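PDB 4EVF: giardin subunit alpha-1 from Giardia intestinalis, which binds calcium and, in a calcium-dependent way, phospholipids including phosphatidylserine, and as a giardin takes part in the parasite's attachment to the intestinal mucosa. Local coordinates for residues Met93-Thr98 and Leu138-Trp143; Asn236-Asp241 and Lys246-Ile251; Gly226-Ala231 and Lys263-Ile268; His108-Ala113 and Lys120-Asp125. All coordinates share one frame; numbering follows the deposited sequence.

Interaction 1 of 4, residues Met93-Thr98 and Leu138-Trp143; sequences MAFFDT and LLMEKW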
# COMPACT_ATOMS: atom_id res chain seq x y z
N MET A 93 -9.42 -2.09 -6.61
CA MET A 93 -8.64 -1.01 -6.05
C MET A 93 -7.99 -1.46 -4.75
O MET A 93 -6.81 -1.22 -4.53
CB MET A 93 -9.50 0.25 -5.83
CG MET A 93 -9.80 0.98 -7.14
SD MET A 93 -10.81 2.45 -6.88
CE MET A 93 -12.34 1.70 -6.34
N ALA A 94 -8.78 -2.12 -3.90
CA ALA A 94 -8.27 -2.63 -2.63
C ALA A 94 -7.17 -3.67 -2.87
O ALA A 94 -6.18 -3.72 -2.12
CB ALA A 94 -9.39 -3.24 -1.82
N PHE A 95 -7.34 -4.50 -3.90
CA PHE A 95 -6.31 -5.46 -4.29
C PHE A 95 -4.96 -4.76 -4.47
O PHE A 95 -3.93 -5.23 -3.95
CB PHE A 95 -6.67 -6.19 -5.60
CG PHE A 95 -7.76 -7.22 -5.47
CD1 PHE A 95 -8.25 -7.60 -4.23
CD2 PHE A 95 -8.31 -7.82 -6.60
CE1 PHE A 95 -9.26 -8.55 -4.11
CE2 PHE A 95 -9.32 -8.77 -6.50
CZ PHE A 95 -9.80 -9.14 -5.24
N PHE A 96 -4.95 -3.66 -5.23
CA PHE A 96 -3.71 -2.92 -5.46
C PHE A 96 -3.09 -2.47 -4.13
O PHE A 96 -1.87 -2.60 -3.93
CB PHE A 96 -3.93 -1.69 -6.37
CG PHE A 96 -4.56 -2.01 -7.70
CD1 PHE A 96 -4.31 -3.23 -8.32
CD2 PHE A 96 -5.42 -1.11 -8.31
CE1 PHE A 96 -4.91 -3.53 -9.54
CE2 PHE A 96 -6.02 -1.41 -9.52
CZ PHE A 96 -5.76 -2.62 -10.14
N ASP A 97 -3.94 -1.94 -3.25
CA ASP A 97 -3.49 -1.40 -1.97
C ASP A 97 -2.90 -2.47 -1.05
O ASP A 97 -1.97 -2.20 -0.31
CB ASP A 97 -4.63 -0.68 -1.24
CG ASP A 97 -5.26 0.42 -2.08
OD1 ASP A 97 -4.66 0.80 -3.12
OD2 ASP A 97 -6.34 0.91 -1.70
N THR A 98 -3.47 -3.67 -1.09
CA THR A 98 -3.18 -4.72 -0.11
C THR A 98 -2.14 -5.75 -0.59
O THR A 98 -1.34 -6.25 0.20
CB THR A 98 -4.48 -5.46 0.33
OG1 THR A 98 -5.14 -6.02 -0.81
CG2 THR A 98 -5.45 -4.51 1.04
N LEU A 138 -3.09 -13.54 -13.17
CA LEU A 138 -1.87 -14.35 -13.24
C LEU A 138 -0.68 -13.62 -12.61
O LEU A 138 0.14 -14.23 -11.92
CB LEU A 138 -1.57 -14.73 -14.69
CG LEU A 138 -2.59 -15.61 -15.43
CD1 LEU A 138 -2.17 -15.81 -16.86
CD2 LEU A 138 -2.73 -16.95 -14.72
N LEU A 139 -0.57 -12.32 -12.87
CA LEU A 139 0.48 -11.52 -12.25
C LEU A 139 0.32 -11.45 -10.74
O LEU A 139 1.30 -11.55 -10.01
CB LEU A 139 0.58 -10.11 -12.85
CG LEU A 139 1.68 -9.20 -12.31
CD1 LEU A 139 3.08 -9.79 -12.46
CD2 LEU A 139 1.62 -7.83 -13.01
N MET A 140 -0.92 -11.28 -10.26
CA MET A 140 -1.13 -11.19 -8.81
C MET A 140 -0.80 -12.50 -8.10
O MET A 140 -0.24 -12.49 -7.00
CB MET A 140 -2.55 -10.73 -8.46
CG MET A 140 -2.74 -9.22 -8.65
SD MET A 140 -4.30 -8.63 -7.96
CE MET A 140 -4.34 -6.96 -8.62
N GLU A 141 -1.12 -13.61 -8.74
CA GLU A 141 -0.77 -14.92 -8.20
C GLU A 141 0.75 -15.05 -8.01
O GLU A 141 1.23 -15.48 -6.96
CB GLU A 141 -1.25 -16.04 -9.12
CG GLU A 141 -0.98 -17.42 -8.56
CD GLU A 141 -1.54 -18.52 -9.44
OE1 GLU A 141 -1.68 -18.31 -10.66
OE2 GLU A 141 -1.84 -19.60 -8.89
N LYS A 142 1.49 -14.68 -9.05
CA LYS A 142 2.95 -14.78 -9.00
C LYS A 142 3.55 -13.73 -8.06
O LYS A 142 4.55 -13.97 -7.39
CB LYS A 142 3.51 -14.63 -10.41
CG LYS A 142 5.00 -14.91 -10.53
CD LYS A 142 5.26 -15.95 -11.59
CE LYS A 142 4.56 -15.60 -12.88
NZ LYS A 142 4.66 -16.70 -13.87
N TRP A 143 2.92 -12.56 -8.01
CA TRP A 143 3.34 -11.52 -7.09
C TRP A 143 3.28 -11.99 -5.64
O TRP A 143 4.21 -11.78 -4.86
CB TRP A 143 2.46 -10.29 -7.25
CG TRP A 143 3.04 -9.07 -6.62
CD1 TRP A 143 2.88 -8.65 -5.33
CD2 TRP A 143 3.84 -8.08 -7.27
NE1 TRP A 143 3.56 -7.47 -5.13
CE2 TRP A 143 4.15 -7.10 -6.31
CE3 TRP A 143 4.35 -7.95 -8.57
CZ2 TRP A 143 4.94 -5.98 -6.62
CZ3 TRP A 143 5.12 -6.84 -8.87
CH2 TRP A 143 5.41 -5.87 -7.90
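Met140 of helix 135-145 reaches across to Phe95 and Phe96 of helix 92-100, and its thioether end is what joins Met93-Thr98 to Leu138-Trp143. The backbones stay well apart: the nearest CA atoms, those of Phe95 and Met140, are 8.9 Å from each other. The Met140 chain spans this gap because it runs extended beyond CG (chi3 -169°), which carries CE far out from its own helix.

The apolar part of the contact centres on that methyl. CE of Met140 touches CE1 of Phe96 at 3.6 Å and CD1 of the same ring at 3.7 Å, so it sits by one C-C bond of the ring, and the two side chains cross at about a right angle. On the Phe95 side, CE of Met140 lies 3.9 Å from CB.

Sulfur supplies a second kind of interaction. SD of Met140 is 5.2 Å from the centroid of the Phe95 ring and 51° off its normal, an oblique Met-aromatic contact. No hydrogen bond links the segments. Within helix 92-100, Thr98 OG1 donates to Ala94 O (2.8 Å) from above the carbonyl plane, and that oxygen also takes the bond from Thr98 N.

The whole contact is buried inside the predicted second annexin repeat. Helix 211-225 closes over it through Tyr215 and Thr216, the Phe95 ring meets Phe126 and its side chain touches Ala85 of helix 74-87, and Asp97 turns toward helix 245-255, where it forms salt bridges with Arg247 and Arg250.

Interaction 2 of 4, residues Asn236-Asp241 and Lys246-Ile251; sequences NCACND and KRMRRI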
# COMPACT_ATOMS: atom_id res chain seq x y z
N ASN A 236 -2.53 9.98 -5.35
CA ASN A 236 -3.05 10.82 -6.42
C ASN A 236 -4.39 10.26 -6.97
O ASN A 236 -5.34 11.01 -7.19
CB ASN A 236 -1.99 11.00 -7.51
CG ASN A 236 -2.44 11.92 -8.62
OD1 ASN A 236 -2.74 11.47 -9.72
ND2 ASN A 236 -2.50 13.22 -8.33
N CYS A 237 -4.44 8.95 -7.19
CA CYS A 237 -5.67 8.27 -7.59
C CYS A 237 -6.79 8.57 -6.59
O CYS A 237 -7.89 8.94 -7.00
CB CYS A 237 -5.47 6.76 -7.70
SG CYS A 237 -4.33 6.19 -9.01
N ALA A 238 -6.51 8.42 -5.30
CA ALA A 238 -7.50 8.72 -4.28
C ALA A 238 -7.96 10.17 -4.35
O ALA A 238 -9.14 10.47 -4.16
CB ALA A 238 -6.96 8.40 -2.86
N CYS A 239 -7.04 11.09 -4.59
CA CYS A 239 -7.44 12.49 -4.69
C CYS A 239 -8.37 12.66 -5.88
O CYS A 239 -9.47 13.22 -5.76
CB CYS A 239 -6.22 13.40 -4.80
SG CYS A 239 -5.30 13.59 -3.24
N ASN A 240 -7.93 12.16 -7.03
CA ASN A 240 -8.71 12.23 -8.27
C ASN A 240 -10.06 11.49 -8.26
O ASN A 240 -10.99 11.86 -8.98
CB ASN A 240 -7.86 11.75 -9.45
CG ASN A 240 -6.63 12.62 -9.65
OD1 ASN A 240 -6.60 13.77 -9.22
ND2 ASN A 240 -5.62 12.06 -10.31
N ASP A 241 -10.17 10.44 -7.45
CA ASP A 241 -11.44 9.74 -7.30
C ASP A 241 -12.30 10.42 -6.25
O ASP A 241 -12.93 9.75 -5.42
CB ASP A 241 -11.21 8.28 -6.91
CG ASP A 241 -10.55 7.47 -8.01
OD1 ASP A 241 -10.47 7.97 -9.16
OD2 ASP A 241 -10.11 6.34 -7.72
N LYS A 246 -11.66 5.38 1.66
CA LYS A 246 -11.36 3.97 1.93
C LYS A 246 -9.93 3.59 1.53
O LYS A 246 -9.24 2.93 2.30
CB LYS A 246 -12.40 3.04 1.30
CG LYS A 246 -13.82 3.31 1.79
CD LYS A 246 -14.60 2.02 1.96
CE LYS A 246 -14.72 1.27 0.65
NZ LYS A 246 -14.80 -0.22 0.86
N ARG A 247 -9.50 4.04 0.35
CA ARG A 247 -8.11 3.85 -0.09
C ARG A 247 -7.11 4.56 0.81
O ARG A 247 -6.06 4.01 1.12
CB ARG A 247 -7.91 4.34 -1.52
CG ARG A 247 -6.44 4.45 -1.92
CD ARG A 247 -6.10 3.47 -3.04
NE ARG A 247 -6.57 3.97 -4.31
CZ ARG A 247 -6.67 3.27 -5.43
NH1 ARG A 247 -6.35 1.98 -5.49
NH2 ARG A 247 -7.12 3.88 -6.51
N MET A 248 -7.42 5.78 1.21
CA MET A 248 -6.48 6.51 2.04
C MET A 248 -6.32 5.82 3.38
O MET A 248 -5.22 5.80 3.94
CB MET A 248 -6.87 7.99 2.19
CG MET A 248 -6.51 8.83 0.96
SD MET A 248 -4.81 8.62 0.37
CE MET A 248 -3.93 9.55 1.63
N ARG A 249 -7.40 5.23 3.87
CA ARG A 249 -7.36 4.53 5.15
C ARG A 249 -6.56 3.23 5.04
O ARG A 249 -5.76 2.90 5.92
CB ARG A 249 -8.76 4.23 5.67
CG ARG A 249 -8.74 3.39 6.94
CD ARG A 249 -9.83 2.33 6.94
NE ARG A 249 -9.54 1.26 7.89
CZ ARG A 249 -10.40 0.29 8.21
NH1 ARG A 249 -11.60 0.28 7.66
NH2 ARG A 249 -10.05 -0.65 9.08
N ARG A 250 -6.77 2.50 3.94
CA ARG A 250 -5.99 1.29 3.71
C ARG A 250 -4.50 1.60 3.67
O ARG A 250 -3.76 1.11 4.52
CB ARG A 250 -6.45 0.56 2.44
CG ARG A 250 -7.84 -0.06 2.58
CD ARG A 250 -8.16 -0.96 1.39
NE ARG A 250 -8.15 -0.23 0.12
CZ ARG A 250 -9.25 0.23 -0.49
NH1 ARG A 250 -10.45 0.03 0.05
NH2 ARG A 250 -9.14 0.87 -1.65
N ILE A 251 -4.06 2.44 2.74
CA ILE A 251 -2.63 2.63 2.55
C ILE A 251 -1.96 3.44 3.67
O ILE A 251 -0.80 3.18 4.02
CB ILE A 251 -2.27 3.21 1.15
CG1 ILE A 251 -2.54 4.71 1.07
CG2 ILE A 251 -3.03 2.48 0.04
CD1 ILE A 251 -2.40 5.24 -0.36
O HOH W 1 -8.95 5.86 -5.23
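Arg247 of helix 245-255 reaches across to Ala238 and Cys237 of the antiparallel helix 227-240, touching both, and is linked by a water to Asp241. The axes of segments 236-240 and 246-251 approach to 9.6 Å at 158°. From CB, which points toward helix 227-240, the chain runs to CG, packed 4.1 Å from CB of Ala238. The same alanine methyl rests on Met248, 3.9 Å from both CG and SD.

Bends at chi2 (115°) and chi3 then bring the guanidinium to Cys237 and Asp241. Its NH2 comes 3.5 Å from CB of Cys237 in an oblique approach. NH2 of Arg247 is 4.1 Å from OD2 of Asp241, too far for a salt bridge, although the carboxylate and guanidinium planes are only 29° apart. Water 1 bridges them from one side: it donates to Asp241 OD2 at 2.8 Å and accepts a weak bond from Arg247 NH2 at 3.0 Å. The other terminal nitrogen, NH1, forms a salt bridge with Asp97 of helix 92-100.

CG of Arg247, CG and SD of Met248 and the Ala238 methyl thus make the apolar half of the contact, while the charged tip is directed toward helix 92-100. Its charge is probably balanced chiefly by Asp97, which it shares with Arg250, with Asp241 contributing a softer, water-mediated attraction.

Interaction 3 of 4, residues Gly226-Ala231 and Lys263-Ile268; sequences GMHRLA and KHAYKI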
# COMPACT_ATOMS: atom_id res chain seq x y z
N GLY A 226 9.80 1.57 -6.46
CA GLY A 226 9.88 1.93 -5.06
C GLY A 226 8.49 2.06 -4.48
O GLY A 226 7.60 2.67 -5.08
N MET A 227 8.31 1.48 -3.30
CA MET A 227 7.03 1.51 -2.62
C MET A 227 6.50 2.94 -2.41
O MET A 227 5.29 3.16 -2.46
CB MET A 227 7.13 0.77 -1.28
CG MET A 227 7.22 -0.74 -1.42
SD MET A 227 5.70 -1.46 -2.08
CE MET A 227 6.35 -2.95 -2.82
N HIS A 228 7.40 3.90 -2.19
CA HIS A 228 6.99 5.30 -2.00
C HIS A 228 6.48 5.92 -3.30
O HIS A 228 5.67 6.85 -3.27
CB HIS A 228 8.14 6.16 -1.44
CG HIS A 228 9.26 6.39 -2.40
ND1 HIS A 228 10.13 5.39 -2.79
CD2 HIS A 228 9.67 7.51 -3.05
CE1 HIS A 228 11.02 5.88 -3.64
NE2 HIS A 228 10.76 7.16 -3.81
N ARG A 229 6.95 5.39 -4.42
CA ARG A 229 6.48 5.84 -5.73
C ARG A 229 5.12 5.25 -6.09
O ARG A 229 4.32 5.90 -6.74
CB ARG A 229 7.52 5.54 -6.81
CG ARG A 229 8.82 6.30 -6.61
CD ARG A 229 9.84 6.01 -7.69
NE ARG A 229 9.53 6.71 -8.93
CZ ARG A 229 10.40 6.87 -9.93
NH1 ARG A 229 11.62 6.37 -9.83
NH2 ARG A 229 10.04 7.52 -11.03
N LEU A 230 4.86 4.02 -5.67
CA LEU A 230 3.52 3.46 -5.81
C LEU A 230 2.57 4.20 -4.87
O LEU A 230 1.44 4.54 -5.24
CB LEU A 230 3.50 1.95 -5.55
CG LEU A 230 2.11 1.31 -5.68
CD1 LEU A 230 1.52 1.56 -7.09
CD2 LEU A 230 2.12 -0.18 -5.37
N ALA A 231 3.03 4.45 -3.63
CA ALA A 231 2.26 5.25 -2.68
C ALA A 231 1.84 6.60 -3.27
O ALA A 231 0.68 7.00 -3.17
CB ALA A 231 3.05 5.45 -1.39
N LYS A 263 5.77 12.10 -0.58
CA LYS A 263 5.57 13.52 -0.85
C LYS A 263 6.53 14.09 -1.91
O LYS A 263 6.18 14.99 -2.67
CB LYS A 263 5.60 14.35 0.44
CG LYS A 263 6.83 14.14 1.28
CD LYS A 263 6.70 14.87 2.62
CE LYS A 263 7.72 14.34 3.62
NZ LYS A 263 7.71 15.11 4.89
N HIS A 264 7.74 13.54 -1.96
CA HIS A 264 8.74 14.00 -2.91
C HIS A 264 8.48 13.42 -4.29
O HIS A 264 8.60 14.11 -5.31
CB HIS A 264 10.15 13.65 -2.41
CG HIS A 264 10.44 14.19 -1.05
ND1 HIS A 264 10.72 15.52 -0.82
CD2 HIS A 264 10.48 13.58 0.17
CE1 HIS A 264 10.92 15.71 0.47
NE2 HIS A 264 10.79 14.55 1.09
N ALA A 265 8.11 12.14 -4.32
CA ALA A 265 7.78 11.48 -5.57
C ALA A 265 6.46 12.00 -6.12
O ALA A 265 6.15 11.82 -7.29
CB ALA A 265 7.71 9.98 -5.37
N TYR A 266 5.68 12.63 -5.25
CA TYR A 266 4.37 13.15 -5.63
C TYR A 266 4.48 14.39 -6.53
O TYR A 266 3.51 14.76 -7.20
CB TYR A 266 3.54 13.49 -4.38
CG TYR A 266 2.08 13.71 -4.69
CD1 TYR A 266 1.18 12.66 -4.68
CD2 TYR A 266 1.61 14.98 -5.03
CE1 TYR A 266 -0.16 12.85 -4.98
CE2 TYR A 266 0.27 15.18 -5.33
CZ TYR A 266 -0.60 14.11 -5.31
OH TYR A 266 -1.93 14.29 -5.59
N LYS A 267 5.65 15.00 -6.54
CA LYS A 267 5.86 16.25 -7.29
C LYS A 267 5.53 16.13 -8.77
O LYS A 267 5.24 17.13 -9.43
CB LYS A 267 7.29 16.76 -7.09
CG LYS A 267 7.57 17.16 -5.66
N ILE A 268 5.57 14.91 -9.30
CA ILE A 268 5.18 14.70 -10.70
C ILE A 268 3.67 14.91 -10.90
O ILE A 268 3.22 15.11 -12.02
CB ILE A 268 5.60 13.31 -11.22
CG1 ILE A 268 4.85 12.20 -10.48
CG2 ILE A 268 7.10 13.11 -11.09
CD1 ILE A 268 5.26 10.82 -10.90
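His228 and Arg229, neighbours in the first turn of helix 227-240, close on the methyl group of Ala265. CD2 of His228 lies 3.9 Å from CB of Ala265, and CG of Arg229 lies 4.0 Å from that same carbon, so one methyl is shared by both residues. The CA atoms of Arg229 and Ala265 are just 5.8 Å apart, a close approach made possible by the short alanine side chain.

The two longer side chains get there by different routes. In His228, CG takes the place between the backbone N and the carbonyl carbon (chi1 70°), which carries the imidazole round toward Lys263-Ile268 although the bond to CB does not face that segment. Ala265 CB meets this ring obliquely. Arg229 instead has CG beside its backbone N; this brings CG over one face of the His228 ring, 3.5 Å above its plane and offset toward the rim. The chain bends at chi3 (77°), and it is CG, not the guanidinium, that meets Ala265.

Just before the first turn, Gly226 occupies the N-cap position with phi at 157°, a conformation suited to glycine. Its carbonyl oxygen accepts from Arg229 N at 2.9 Å and from Leu230 N at 3.1 Å, holding the turn that presents both side chains.

Ala265 also packs on Ala232 of helix 227-240, and nearby Tyr266 OH is hydrogen-bonded to Asp275 and probably to Asn236. Such close helix-helix packing through alanine, here on the surface, fits the all-helical build of an annexin repeat, in this case the predicted fourth.

Interaction 4 of 4, residues His108-Ala113 and Lys120-Asp125; sequences HETVAA and KPLVED
Leu122 packs against Thr110 and Val111 in a largely apolar contact, supplemented by water, where helix 104-118 turns back into helix 122-130 in the predicted second annexin repeat. One branch of the leucine does the work. Its CD1 lies 4.0 Å from CG2 of Thr110 and equally 4.0 Å from CA of Val111, and it reaches CG2 of Val111 at 4.2 Å. The methyl of Thr110 is presented to it because CG2 stands opposite the backbone N, while OG1 (chi1 -67°) is turned back to bond with the carbonyl oxygen of Asp106.

Water 2 ties the backbones together beside this apolar patch. It donates to Val111 O at 2.6 Å and accepts from Leu122 N at 3.0 Å, with a weak third bond, donated to Lys120 O, at 3.4 Å. The N-H at the start of helix 122-130, just after Pro121 in the N-cap position, therefore finds its acceptor in the solvent molecule, which in turn is held by the preceding helix.

Around the contact, Leu122 also touches Trp107 and Tyr114 of helix 104-118, Ile82 of helix 74-87 and Met144 of helix 135-145, placing it where four helices converge.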
# COMPACT_ATOMS: atom_id res chain seq x y z
N HIS A 108 4.23 -11.94 4.21
CA HIS A 108 4.41 -13.21 4.89
C HIS A 108 3.66 -13.26 6.21
O HIS A 108 3.00 -14.26 6.52
CB HIS A 108 5.90 -13.48 5.09
CG HIS A 108 6.20 -14.83 5.66
ND1 HIS A 108 6.49 -15.03 7.00
CD2 HIS A 108 6.29 -16.05 5.08
CE1 HIS A 108 6.73 -16.31 7.21
NE2 HIS A 108 6.61 -16.95 6.06
N GLU A 109 3.74 -12.18 7.00
CA GLU A 109 3.08 -12.14 8.31
C GLU A 109 1.57 -12.00 8.13
O GLU A 109 0.79 -12.50 8.95
CB GLU A 109 3.61 -11.00 9.17
CG GLU A 109 5.05 -11.21 9.66
CD GLU A 109 5.14 -12.26 10.75
OE1 GLU A 109 5.06 -11.88 11.94
OE2 GLU A 109 5.29 -13.46 10.42
N THR A 110 1.17 -11.30 7.07
CA THR A 110 -0.23 -11.14 6.72
C THR A 110 -0.87 -12.49 6.39
O THR A 110 -1.99 -12.77 6.81
CB THR A 110 -0.39 -10.15 5.52
OG1 THR A 110 -0.00 -8.84 5.95
CG2 THR A 110 -1.84 -10.10 5.03
N VAL A 111 -0.15 -13.32 5.65
CA VAL A 111 -0.65 -14.64 5.30
C VAL A 111 -0.88 -15.44 6.58
O VAL A 111 -1.88 -16.13 6.70
CB VAL A 111 0.31 -15.40 4.37
CG1 VAL A 111 -0.07 -16.90 4.29
CG2 VAL A 111 0.33 -14.76 2.98
N ALA A 112 0.05 -15.34 7.52
CA ALA A 112 -0.09 -16.03 8.80
C ALA A 112 -1.26 -15.46 9.60
O ALA A 112 -2.03 -16.20 10.22
CB ALA A 112 1.22 -15.96 9.61
N ALA A 113 -1.45 -14.14 9.55
CA ALA A 113 -2.55 -13.54 10.27
C ALA A 113 -3.88 -14.01 9.70
O ALA A 113 -4.83 -14.26 10.43
CB ALA A 113 -2.45 -12.02 10.24
N LYS A 120 -8.41 -20.16 6.97
CA LYS A 120 -8.37 -20.46 5.54
C LYS A 120 -7.04 -19.97 5.00
O LYS A 120 -6.43 -19.06 5.56
CB LYS A 120 -9.52 -19.74 4.82
CG LYS A 120 -10.91 -20.03 5.38
N PRO A 121 -6.56 -20.58 3.91
CA PRO A 121 -5.33 -20.09 3.27
C PRO A 121 -5.65 -18.89 2.40
O PRO A 121 -6.51 -18.97 1.52
CB PRO A 121 -4.89 -21.27 2.39
CG PRO A 121 -5.74 -22.43 2.82
CD PRO A 121 -7.02 -21.84 3.29
N LEU A 122 -4.95 -17.78 2.65
CA LEU A 122 -5.21 -16.51 1.98
C LEU A 122 -5.15 -16.63 0.46
O LEU A 122 -6.08 -16.27 -0.23
CB LEU A 122 -4.23 -15.43 2.47
CG LEU A 122 -4.51 -13.95 2.16
CD1 LEU A 122 -3.55 -13.07 2.95
CD2 LEU A 122 -4.40 -13.62 0.67
N VAL A 123 -4.03 -17.14 -0.05
CA VAL A 123 -3.82 -17.20 -1.49
C VAL A 123 -4.88 -18.05 -2.18
O VAL A 123 -5.36 -17.70 -3.26
CB VAL A 123 -2.44 -17.75 -1.84
CG1 VAL A 123 -2.30 -17.86 -3.35
CG2 VAL A 123 -1.34 -16.86 -1.26
N GLU A 124 -5.22 -19.17 -1.55
CA GLU A 124 -6.27 -20.06 -2.05
C GLU A 124 -7.61 -19.33 -2.14
O GLU A 124 -8.29 -19.40 -3.17
CB GLU A 124 -6.37 -21.28 -1.14
CG GLU A 124 -6.91 -22.52 -1.82
CD GLU A 124 -6.38 -23.80 -1.16
OE1 GLU A 124 -7.17 -24.76 -1.04
OE2 GLU A 124 -5.19 -23.84 -0.79
N ASP A 125 -8.00 -18.65 -1.07
CA ASP A 125 -9.22 -17.83 -1.04
C ASP A 125 -9.20 -16.76 -2.12
O ASP A 125 -10.22 -16.48 -2.75
CB ASP A 125 -9.38 -17.14 0.31
CG ASP A 125 -10.25 -17.92 1.28
OD1 ASP A 125 -10.58 -19.09 0.99
OD2 ASP A 125 -10.60 -17.35 2.35
O HOH W 2 -3.30 -17.74 5.15

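In the fold
Interactions 1, 2 and 4 are buried, whereas interaction 3 lies at the surface. Interactions 1 and 4 both belong to the predicted second repeat, with interaction 4 nested in the loop that interaction 1 closes; interactions 2 and 3 share helix 227-240. The two pairs meet between interactions 1 and 2, where Asp97 bridges to Arg247 and Arg250. Interactions 2 and 3 are in turn joined by a probable hydrogen bond between Asn236 and Tyr266. Chemistry varies accordingly: sulfur and aromatic carbon in interaction 1, aliphatic carbon plus a water in 2 and 4, with a guanidinium and a carboxylate added in 2, and in 3 a single alanine methyl against an imidazole and the aliphatic part of an arginine.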